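Local coordinates for Lin2634 protein (Listeria innocua, PDB 3MZO) that binds calcium ions and is probably an HD-domain phosphohydrolase, related to the YfbR-like 5'-deoxynucleotidases, at residues B[2-5]-B[6-10]; B[10-13]-B[14-17]; B[115-118]-B[119-122]. All blocks are in the same frame, centred on the assembly; numbering follows the deposited sequence.

Contact 1: residues B[2-5]-B[6-10]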
HETATM    1  N   MSE B   2      -7.079 -28.847 -11.737  1.00 52.54           N
HETATM    2  CA  MSE B   2      -8.552 -29.014 -11.570  1.00 52.39           C
HETATM    3  C   MSE B   2      -8.859 -29.483 -10.142  1.00 48.87           C
HETATM    4  O   MSE B   2      -8.300 -30.482  -9.658  1.00 50.66           O
HETATM    5  CB  MSE B   2      -9.142 -30.008 -12.600  1.00 53.82           C
HETATM    6  CG  MSE B   2     -10.648 -30.417 -12.376  1.00 56.32           C
HETATM    7 SE   MSE B   2     -11.475 -31.428 -13.904  0.75 75.37          SE
HETATM    8  CE  MSE B   2     -12.102 -29.910 -14.987  1.00 67.47           C
ATOM      9  N   GLY B   3      -9.791 -28.790  -9.492  1.00 41.10           N
ATOM     10  CA  GLY B   3     -10.195 -29.152  -8.156  1.00 36.35           C
ATOM     11  C   GLY B   3     -10.810 -27.998  -7.403  1.00 31.96           C
ATOM     12  O   GLY B   3     -10.575 -26.820  -7.702  1.00 32.77           O
ATOM     13  N   ILE B   4     -11.583 -28.344  -6.395  1.00 29.94           N
ATOM     14  CA  ILE B   4     -12.206 -27.342  -5.549  1.00 28.93           C
ATOM     15  C   ILE B   4     -11.153 -26.530  -4.742  1.00 28.21           C
ATOM     16  O   ILE B   4     -11.367 -25.359  -4.467  1.00 29.78           O
ATOM     17  CB  ILE B   4     -13.264 -27.997  -4.671  1.00 29.01           C
ATOM     18  CG1 ILE B   4     -14.384 -28.570  -5.558  1.00 32.59           C
ATOM     19  CG2 ILE B   4     -13.844 -26.978  -3.670  1.00 29.51           C
ATOM     20  CD1 ILE B   4     -15.128 -27.534  -6.453  1.00 29.05           C
ATOM     21  N   HIS B   5     -10.011 -27.144  -4.418  1.00 28.28           N
ATOM     22  CA  HIS B   5      -8.914 -26.439  -3.751  1.00 29.25           C
ATOM     23  C   HIS B   5      -8.533 -25.168  -4.515  1.00 30.01           C
ATOM     24  O   HIS B   5      -8.464 -24.078  -3.932  1.00 27.65           O
ATOM     25  CB  HIS B   5      -7.710 -27.347  -3.585  1.00 27.90           C
ATOM     26  CG  HIS B   5      -6.447 -26.625  -3.283  1.00 34.33           C
ATOM     27  ND1 HIS B   5      -6.245 -25.950  -2.097  1.00 26.36           N
ATOM     28  CD2 HIS B   5      -5.327 -26.440  -4.023  1.00 30.85           C
ATOM     29  CE1 HIS B   5      -5.041 -25.404  -2.114  1.00 37.04           C
ATOM     30  NE2 HIS B   5      -4.465 -25.686  -3.271  1.00 31.51           N
ATOM     31  N   GLN B   6      -8.370 -25.302  -5.822  1.00 31.68           N
ATOM     32  CA  GLN B   6      -8.003 -24.179  -6.670  1.00 34.30           C
ATOM     33  C   GLN B   6      -9.121 -23.136  -6.634  1.00 30.55           C
ATOM     34  O   GLN B   6      -8.876 -21.936  -6.615  1.00 28.13           O
ATOM     35  CB  GLN B   6      -7.769 -24.609  -8.139  1.00 35.30           C
ATOM     36  CG  GLN B   6      -6.849 -25.813  -8.353  1.00 54.48           C
ATOM     37  CD  GLN B   6      -5.391 -25.549  -7.989  1.00 66.70           C
ATOM     38  OE1 GLN B   6      -4.934 -24.396  -7.979  1.00 73.93           O
ATOM     39  NE2 GLN B   6      -4.645 -26.630  -7.693  1.00 68.92           N
ATOM     40  N   TYR B   7     -10.353 -23.595  -6.624  1.00 29.38           N
ATOM     41  CA  TYR B   7     -11.487 -22.685  -6.591  1.00 27.16           C
ATOM     42  C   TYR B   7     -11.499 -21.901  -5.262  1.00 27.92           C
ATOM     43  O   TYR B   7     -11.724 -20.680  -5.256  1.00 27.65           O
ATOM     44  CB  TYR B   7     -12.796 -23.463  -6.754  1.00 27.74           C
ATOM     45  CG  TYR B   7     -14.008 -22.652  -6.371  1.00 28.20           C
ATOM     46  CD1 TYR B   7     -14.457 -21.626  -7.187  1.00 30.67           C
ATOM     47  CD2 TYR B   7     -14.695 -22.891  -5.174  1.00 30.79           C
ATOM     48  CE1 TYR B   7     -15.572 -20.860  -6.841  1.00 28.42           C
ATOM     49  CE2 TYR B   7     -15.795 -22.101  -4.800  1.00 26.27           C
ATOM     50  CZ  TYR B   7     -16.226 -21.095  -5.645  1.00 31.18           C
ATOM     51  OH  TYR B   7     -17.309 -20.328  -5.316  1.00 28.38           O
ATOM     52  N   PHE B   8     -11.247 -22.602  -4.147  1.00 26.94           N
ATOM     53  CA  PHE B   8     -11.191 -21.942  -2.843  1.00 26.11           C
ATOM     54  C   PHE B   8     -10.063 -20.892  -2.806  1.00 27.69           C
ATOM     55  O   PHE B   8     -10.240 -19.811  -2.240  1.00 25.82           O
ATOM     56  CB  PHE B   8     -11.004 -22.968  -1.701  1.00 27.09           C
ATOM     57  CG  PHE B   8     -12.272 -23.752  -1.329  1.00 24.26           C
ATOM     58  CD1 PHE B   8     -13.509 -23.437  -1.837  1.00 25.17           C
ATOM     59  CD2 PHE B   8     -12.191 -24.759  -0.394  1.00 24.69           C
ATOM     60  CE1 PHE B   8     -14.646 -24.159  -1.449  1.00 26.67           C
ATOM     61  CE2 PHE B   8     -13.297 -25.482  -0.006  1.00 29.44           C
ATOM     62  CZ  PHE B   8     -14.532 -25.182  -0.519  1.00 21.83           C
ATOM     63  N   GLN B   9      -8.910 -21.195  -3.421  1.00 28.01           N
ATOM     64  CA  GLN B   9      -7.797 -20.223  -3.434  1.00 29.04           C
ATOM     65  C   GLN B   9      -8.190 -19.024  -4.223  1.00 28.13           C
ATOM     66  O   GLN B   9      -7.875 -17.915  -3.818  1.00 26.80           O
ATOM     67  CB  GLN B   9      -6.528 -20.771  -4.065  1.00 28.58           C
ATOM     68  CG  GLN B   9      -5.843 -21.790  -3.236  1.00 32.76           C
ATOM     69  CD  GLN B   9      -4.655 -22.337  -3.960  1.00 38.90           C
ATOM     70  OE1 GLN B   9      -4.752 -22.755  -5.125  1.00 38.66           O
ATOM     71  NE2 GLN B   9      -3.525 -22.337  -3.291  1.00 31.66           N
ATOM     72  N   SER B  10      -8.913 -19.252  -5.323  1.00 27.33           N
ATOM     73  CA  SER B  10      -9.335 -18.168  -6.197  1.00 28.90           C
ATOM     74  C   SER B  10     -10.180 -17.124  -5.471  1.00 28.78           C
ATOM     75  O   SER B  10     -10.211 -15.959  -5.869  1.00 26.79           O
ATOM     76  CB  SER B  10     -10.133 -18.693  -7.389  1.00 27.49           C
ATOM     77  OG  SER B  10     -11.488 -18.950  -7.038  1.00 30.41           O
TER

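Contact 2: residues B[10-13]-B[14-17]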
ATOM      1  N   SER B  10      -8.913 -19.252  -5.323  1.00 27.33           N
ATOM      2  CA  SER B  10      -9.335 -18.168  -6.197  1.00 28.90           C
ATOM      3  C   SER B  10     -10.180 -17.124  -5.471  1.00 28.78           C
ATOM      4  O   SER B  10     -10.211 -15.959  -5.869  1.00 26.79           O
ATOM      5  CB  SER B  10     -10.133 -18.693  -7.389  1.00 27.49           C
ATOM      6  OG  SER B  10     -11.488 -18.950  -7.038  1.00 30.41           O
ATOM      7  N   LEU B  11     -10.923 -17.543  -4.444  1.00 28.31           N
ATOM      8  CA  LEU B  11     -11.813 -16.607  -3.742  1.00 26.13           C
ATOM      9  C   LEU B  11     -10.995 -15.472  -3.113  1.00 26.14           C
ATOM     10  O   LEU B  11     -11.448 -14.320  -3.084  1.00 26.95           O
ATOM     11  CB  LEU B  11     -12.641 -17.319  -2.658  1.00 21.87           C
ATOM     12  CG  LEU B  11     -13.562 -18.421  -3.088  1.00 23.68           C
ATOM     13  CD1 LEU B  11     -14.096 -19.265  -1.848  1.00 22.85           C
ATOM     14  CD2 LEU B  11     -14.654 -17.811  -3.892  1.00 16.34           C
ATOM     15  N   SER B  12      -9.795 -15.787  -2.634  1.00 26.53           N
ATOM     16  CA  SER B  12      -8.854 -14.773  -2.139  1.00 27.91           C
ATOM     17  C   SER B  12      -8.323 -13.827  -3.205  1.00 26.42           C
ATOM     18  O   SER B  12      -8.019 -12.680  -2.902  1.00 26.53           O
ATOM     19  CB  SER B  12      -7.661 -15.408  -1.427  1.00 29.62           C
ATOM     20  OG  SER B  12      -8.060 -15.858  -0.141  1.00 36.66           O
ATOM     21  N   ASP B  13      -8.187 -14.308  -4.428  1.00 27.14           N
ATOM     22  CA  ASP B  13      -7.768 -13.458  -5.523  1.00 28.04           C
ATOM     23  C   ASP B  13      -8.744 -12.312  -5.798  1.00 28.07           C
ATOM     24  O   ASP B  13      -8.316 -11.247  -6.258  1.00 25.43           O
ATOM     25  CB  ASP B  13      -7.535 -14.275  -6.800  1.00 29.71           C
ATOM     26  CG  ASP B  13      -6.458 -15.375  -6.605  1.00 31.50           C
ATOM     27  OD1 ASP B  13      -5.686 -15.335  -5.605  1.00 39.13           O
ATOM     28  OD2 ASP B  13      -6.393 -16.260  -7.444  1.00 40.89           O
ATOM     29  N   LEU B  14     -10.038 -12.519  -5.526  1.00 25.91           N
ATOM     30  CA  LEU B  14     -11.017 -11.448  -5.673  1.00 24.28           C
ATOM     31  C   LEU B  14     -10.851 -10.289  -4.697  1.00 24.79           C
ATOM     32  O   LEU B  14     -11.507  -9.250  -4.849  1.00 25.34           O
ATOM     33  CB  LEU B  14     -12.459 -11.997  -5.592  1.00 25.36           C
ATOM     34  CG  LEU B  14     -12.850 -12.690  -6.898  1.00 29.71           C
ATOM     35  CD1 LEU B  14     -14.043 -13.597  -6.685  1.00 38.96           C
ATOM     36  CD2 LEU B  14     -13.114 -11.627  -7.944  1.00 28.66           C
ATOM     37  N   GLU B  15      -9.988 -10.455  -3.705  1.00 24.23           N
ATOM     38  CA  GLU B  15      -9.629  -9.396  -2.800  1.00 23.55           C
ATOM     39  C   GLU B  15      -8.555  -8.455  -3.377  1.00 25.26           C
ATOM     40  O   GLU B  15      -8.280  -7.393  -2.797  1.00 25.08           O
ATOM     41  CB  GLU B  15      -9.018  -9.994  -1.526  1.00 25.44           C
ATOM     42  CG  GLU B  15      -9.918 -10.897  -0.770  1.00 24.31           C
ATOM     43  CD  GLU B  15      -9.235 -11.504   0.484  1.00 31.72           C
ATOM     44  OE1 GLU B  15      -8.107 -11.145   0.887  1.00 31.73           O
ATOM     45  OE2 GLU B  15      -9.848 -12.367   1.065  1.00 31.25           O
ATOM     46  N   ASN B  16      -7.922  -8.893  -4.459  1.00 23.95           N
ATOM     47  CA  ASN B  16      -6.852  -8.151  -5.117  1.00 28.89           C
ATOM     48  C   ASN B  16      -7.271  -7.525  -6.443  1.00 28.52           C
ATOM     49  O   ASN B  16      -6.418  -7.009  -7.165  1.00 31.88           O
ATOM     50  CB  ASN B  16      -5.647  -9.087  -5.334  1.00 27.41           C
ATOM     51  CG  ASN B  16      -5.013  -9.537  -4.019  1.00 36.95           C
ATOM     52  OD1 ASN B  16      -5.047  -8.807  -3.016  1.00 34.84           O
ATOM     53  ND2 ASN B  16      -4.438 -10.740  -4.014  1.00 39.79           N
ATOM     54  N   ILE B  17      -8.560  -7.628  -6.769  1.00 27.47           N
ATOM     55  CA  ILE B  17      -9.161  -7.025  -7.949  1.00 26.06           C
ATOM     56  C   ILE B  17     -10.090  -5.947  -7.404  1.00 27.37           C
ATOM     57  O   ILE B  17     -10.968  -6.202  -6.581  1.00 23.14           O
ATOM     58  CB  ILE B  17      -9.929  -8.042  -8.778  1.00 27.32           C
ATOM     59  CG1 ILE B  17      -8.962  -9.153  -9.184  1.00 28.33           C
ATOM     60  CG2 ILE B  17     -10.537  -7.383 -10.078  1.00 23.67           C
ATOM     61  CD1 ILE B  17      -9.624 -10.282  -9.799  1.00 35.99           C
TER

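Contact 3: residues B[115-118]-B[119-122]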
ATOM      1  N   PRO B 115     -22.126 -28.621 -13.595  1.00 36.61           N
ATOM      2  CA  PRO B 115     -23.474 -28.113 -13.843  1.00 37.36           C
ATOM      3  C   PRO B 115     -23.905 -27.085 -12.820  1.00 37.62           C
ATOM      4  O   PRO B 115     -24.433 -26.021 -13.199  1.00 38.79           O
ATOM      5  CB  PRO B 115     -24.350 -29.381 -13.787  1.00 37.31           C
ATOM      6  CG  PRO B 115     -23.436 -30.493 -14.289  1.00 38.60           C
ATOM      7  CD  PRO B 115     -22.095 -30.104 -13.606  1.00 40.21           C
ATOM      8  N   ILE B 116     -23.625 -27.357 -11.546  1.00 38.05           N
ATOM      9  CA  ILE B 116     -24.021 -26.446 -10.491  1.00 37.27           C
ATOM     10  C   ILE B 116     -23.286 -25.096 -10.626  1.00 34.83           C
ATOM     11  O   ILE B 116     -23.924 -24.036 -10.554  1.00 34.41           O
ATOM     12  CB  ILE B 116     -23.880 -27.110  -9.103  1.00 40.77           C
ATOM     13  CG1 ILE B 116     -24.845 -26.466  -8.106  1.00 49.48           C
ATOM     14  CG2 ILE B 116     -22.459 -27.047  -8.617  1.00 48.09           C
ATOM     15  CD1 ILE B 116     -24.601 -26.878  -6.671  1.00 56.27           C
ATOM     16  N   TYR B 117     -21.977 -25.128 -10.904  1.00 34.21           N
ATOM     17  CA  TYR B 117     -21.202 -23.908 -11.161  1.00 32.98           C
ATOM     18  C   TYR B 117     -21.596 -23.152 -12.447  1.00 33.38           C
ATOM     19  O   TYR B 117     -21.563 -21.915 -12.463  1.00 31.42           O
ATOM     20  CB  TYR B 117     -19.680 -24.153 -10.974  1.00 34.32           C
ATOM     21  CG  TYR B 117     -19.422 -24.155  -9.482  1.00 35.05           C
ATOM     22  CD1 TYR B 117     -19.525 -25.336  -8.737  1.00 34.00           C
ATOM     23  CD2 TYR B 117     -19.218 -22.944  -8.777  1.00 37.77           C
ATOM     24  CE1 TYR B 117     -19.386 -25.323  -7.349  1.00 40.32           C
ATOM     25  CE2 TYR B 117     -19.062 -22.921  -7.368  1.00 32.97           C
ATOM     26  CZ  TYR B 117     -19.168 -24.113  -6.662  1.00 39.67           C
ATOM     27  OH  TYR B 117     -19.055 -24.135  -5.288  1.00 41.68           O
ATOM     28  N   ARG B 118     -22.009 -23.862 -13.499  1.00 34.48           N
ATOM     29  CA  ARG B 118     -22.619 -23.195 -14.671  1.00 36.27           C
ATOM     30  C   ARG B 118     -23.888 -22.424 -14.269  1.00 34.58           C
ATOM     31  O   ARG B 118     -24.116 -21.285 -14.690  1.00 35.55           O
ATOM     32  CB  ARG B 118     -22.948 -24.190 -15.797  1.00 38.59           C
ATOM     33  CG  ARG B 118     -21.715 -24.613 -16.574  1.00 41.61           C
ATOM     34  CD  ARG B 118     -22.000 -25.433 -17.836  1.00 41.94           C
ATOM     35  NE  ARG B 118     -20.946 -26.442 -17.973  1.00 48.51           N
ATOM     36  CZ  ARG B 118     -19.660 -26.199 -18.281  1.00 53.56           C
ATOM     37  NH1 ARG B 118     -19.217 -24.963 -18.550  1.00 48.11           N
ATOM     38  NH2 ARG B 118     -18.800 -27.214 -18.346  1.00 50.52           N
ATOM     39  N   HIS B 119     -24.700 -23.035 -13.436  1.00 33.96           N
ATOM     40  CA  HIS B 119     -25.870 -22.353 -12.917  1.00 34.29           C
ATOM     41  C   HIS B 119     -25.510 -21.160 -12.000  1.00 34.17           C
ATOM     42  O   HIS B 119     -26.089 -20.074 -12.103  1.00 32.34           O
ATOM     43  CB  HIS B 119     -26.746 -23.336 -12.154  1.00 34.22           C
ATOM     44  CG  HIS B 119     -27.861 -22.674 -11.419  1.00 38.26           C
ATOM     45  ND1 HIS B 119     -28.988 -22.198 -12.059  1.00 43.07           N
ATOM     46  CD2 HIS B 119     -28.013 -22.373 -10.104  1.00 39.69           C
ATOM     47  CE1 HIS B 119     -29.792 -21.641 -11.165  1.00 45.56           C
ATOM     48  NE2 HIS B 119     -29.230 -21.747  -9.971  1.00 37.97           N
ATOM     49  N   LEU B 120     -24.567 -21.378 -11.085  1.00 32.99           N
ATOM     50  CA  LEU B 120     -24.177 -20.351 -10.140  1.00 32.83           C
ATOM     51  C   LEU B 120     -23.555 -19.134 -10.806  1.00 33.21           C
ATOM     52  O   LEU B 120     -23.728 -18.026 -10.320  1.00 32.80           O
ATOM     53  CB  LEU B 120     -23.205 -20.925  -9.089  1.00 31.26           C
ATOM     54  CG  LEU B 120     -23.765 -21.933  -8.073  1.00 33.20           C
ATOM     55  CD1 LEU B 120     -22.668 -22.399  -7.084  1.00 30.11           C
ATOM     56  CD2 LEU B 120     -24.933 -21.330  -7.312  1.00 30.46           C
ATOM     57  N   LEU B 121     -22.849 -19.335 -11.918  1.00 34.74           N
ATOM     58  CA  LEU B 121     -22.049 -18.276 -12.542  1.00 35.46           C
ATOM     59  C   LEU B 121     -22.622 -17.746 -13.857  1.00 38.44           C
ATOM     60  O   LEU B 121     -21.980 -16.946 -14.525  1.00 40.60           O
ATOM     61  CB  LEU B 121     -20.619 -18.778 -12.772  1.00 37.45           C
ATOM     62  CG  LEU B 121     -19.863 -19.190 -11.502  1.00 37.54           C
ATOM     63  CD1 LEU B 121     -18.509 -19.784 -11.886  1.00 33.38           C
ATOM     64  CD2 LEU B 121     -19.695 -17.981 -10.595  1.00 37.64           C
ATOM     65  N   LYS B 122     -23.830 -18.159 -14.230  1.00 37.56           N
ATOM     66  CA  LYS B 122     -24.504 -17.535 -15.369  1.00 37.78           C
ATOM     67  C   LYS B 122     -25.023 -16.168 -14.940  1.00 36.70           C
ATOM     68  O   LYS B 122     -25.139 -15.897 -13.738  1.00 34.39           O
ATOM     69  CB  LYS B 122     -25.679 -18.395 -15.855  1.00 37.33           C
ATOM     70  CG  LYS B 122     -26.917 -18.333 -14.966  1.00 41.03           C
ATOM     71  CD  LYS B 122     -27.982 -19.279 -15.497  1.00 43.56           C
ATOM     72  CE  LYS B 122     -29.191 -19.310 -14.595  1.00 44.18           C
ATOM     73  NZ  LYS B 122     -30.101 -20.394 -15.046  1.00 47.21           N
TER

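Contact 1: residues B[2-5]-B[6-10]
Helix 4-13 begins here, with Gly-3 as its N-cap and Ile-4 and His-5 each meeting the side chain one turn on. Gly-3 O receives two weak bonds, from Gln-6 N and Tyr-7 N. Regular helical pairing then takes over: Phe-8 N reaches Ile-4 O at 2.8 Å and Gln-9 N reaches His-5 O at 3.0 Å. CG2 of Ile-4 sits over one face of the Phe-8 ring, 3.8 Å from its centroid and shifted toward the rim, a CH-pi contact. This methyl is the branch anti to the backbone N, while CG1 is beside that nitrogen (chi1 -64°). One residue further along the helix, Gln-9 CG lies over a face of the His-5 imidazole, 4.2 Å from its centroid. The polar atoms of that ring are held across the interface, both partners being on the second subunit: Tyr-144 OH for ND1 and Glu-193 OE2 for NE2. Ile-186 of that subunit also packs on Phe-8. With both nitrogens bonded and Gln-9 CG on a face, the rotation of the imidazole is fixed, and the nearby carboxylate would probably favour a protonated ring.

Contact 2: residues B[10-13]-B[14-17]
Between Ser-10 and Ile-17 the backbone leaves helix 4-13 through weak hydrogen bonds and then a type I beta turn from Asp-13 to Asn-16. Leu-14 N divides itself between two weak hydrogen bonds, to Ser-10 O at 3.5 Å and to Leu-11 O at 3.3 Å. The next two bonds span three residues: Glu-15 N to Ser-12 O, 3.1 Å, and Asn-16 N to Asp-13 O, 3.0 Å, the latter closing the turn. In both, the donor stands well above the carbonyl plane, about 60° out of it for Ser-12 O. The first carbons of the Glu-15 side chain run close past Ser-12 O, CB at 3.2 Å and CG at 3.4 Å. This is the C-terminal end of helix 4-13, where the chain enters the loop leading to helix 31-51; Leu-14 and Ile-17 both pack on Val-31, and the side chain of Leu-14 passes about 6 Å from that of the calcium ligand Asp-69. CG of Glu-15 lies beside its own backbone N (chi1 -61°), and the extended chain beyond carries the carboxylate to the second subunit, where OE1 meets His-29 ND1 and OE2 forms a salt bridge with Lys-37. Asn-16 CB rests 3.6 Å from Asp-13 O, while its ND2 bonds to Gly-22 O of the third subunit. Just past the turn, Ile-17 CG1 comes to Asp-13 O.

Contact 3: residues B[115-118]-B[119-122]
In both Tyr-117 and Leu-120, CG is turned beside the backbone N and anti to the carbonyl carbon (chi1 -78° and -69°), which brings the phenol ring and the isobutyl group three residues on together on one side of helix 114-121. In a CH-pi contact, CD1 of Leu-120 lies over a face of the Tyr-117 ring, 3.9 Å from the centroid, and is displaced toward the rim, closest to CE2 at 3.7 Å. The other leucine meets the same ring differently: CD1 of Leu-121 comes up at its edge, near the ring plane, and only just touches CD2. Both leucines also lean on carbonyls of the preceding turn, Leu-120 CG at 3.3 Å from Ile-116 O and Leu-121 CG at 3.4 Å from Tyr-117 O. Those carbonyls take the helical bonds as well. Leu-120 N binds Ile-116 O at 2.8 Å in the carbonyl plane, whereas Leu-121 N, at 2.9 Å from Tyr-117 O, makes a more bent bond as the helix nears its end. His-119 N continues the series to Pro-115 O at 3.0 Å. Around this turn, Leu-120 and Leu-121 pack on Asn-67 of helix 58-67, while Phe-44 of the second subunit lies against Tyr-117. Two polar ends are tied within the chain: His-119 NE2 bonds to Glu-63 OE2, and the Arg-118 guanidinium bonds to Lys-102 O and Ser-106 OG on helix 87-108. Apolar packing and directed bonds go to the same neighbours, Leu-120 and His-119 to helix 58-67, Leu-121 and Arg-118 to helix 87-108, so shape and orientation both hold the helix.

Along the chain the order is contact 1, contact 2, contact 3. Contact 1 lies on helix 4-13 and contact 2 takes its last turn and the loop that follows, before helix 31-51; they share Ser-10, and their centres are about 12 Å apart. Contact 3, much later on helix 114-121, returns to lie beside the N-terminal helix, its centre about 15 Å from that of contact 1, and the two meet through the edge-to-face rings of Tyr-7 and Tyr-117. Contacts 2 and 3 do not touch, their nearest atoms being about 8 Å apart. All three border the second subunit, so both helices contribute to the interface, while side chains of contacts 2 and 3 also come within about 8 to 9 Å of a calcium ion.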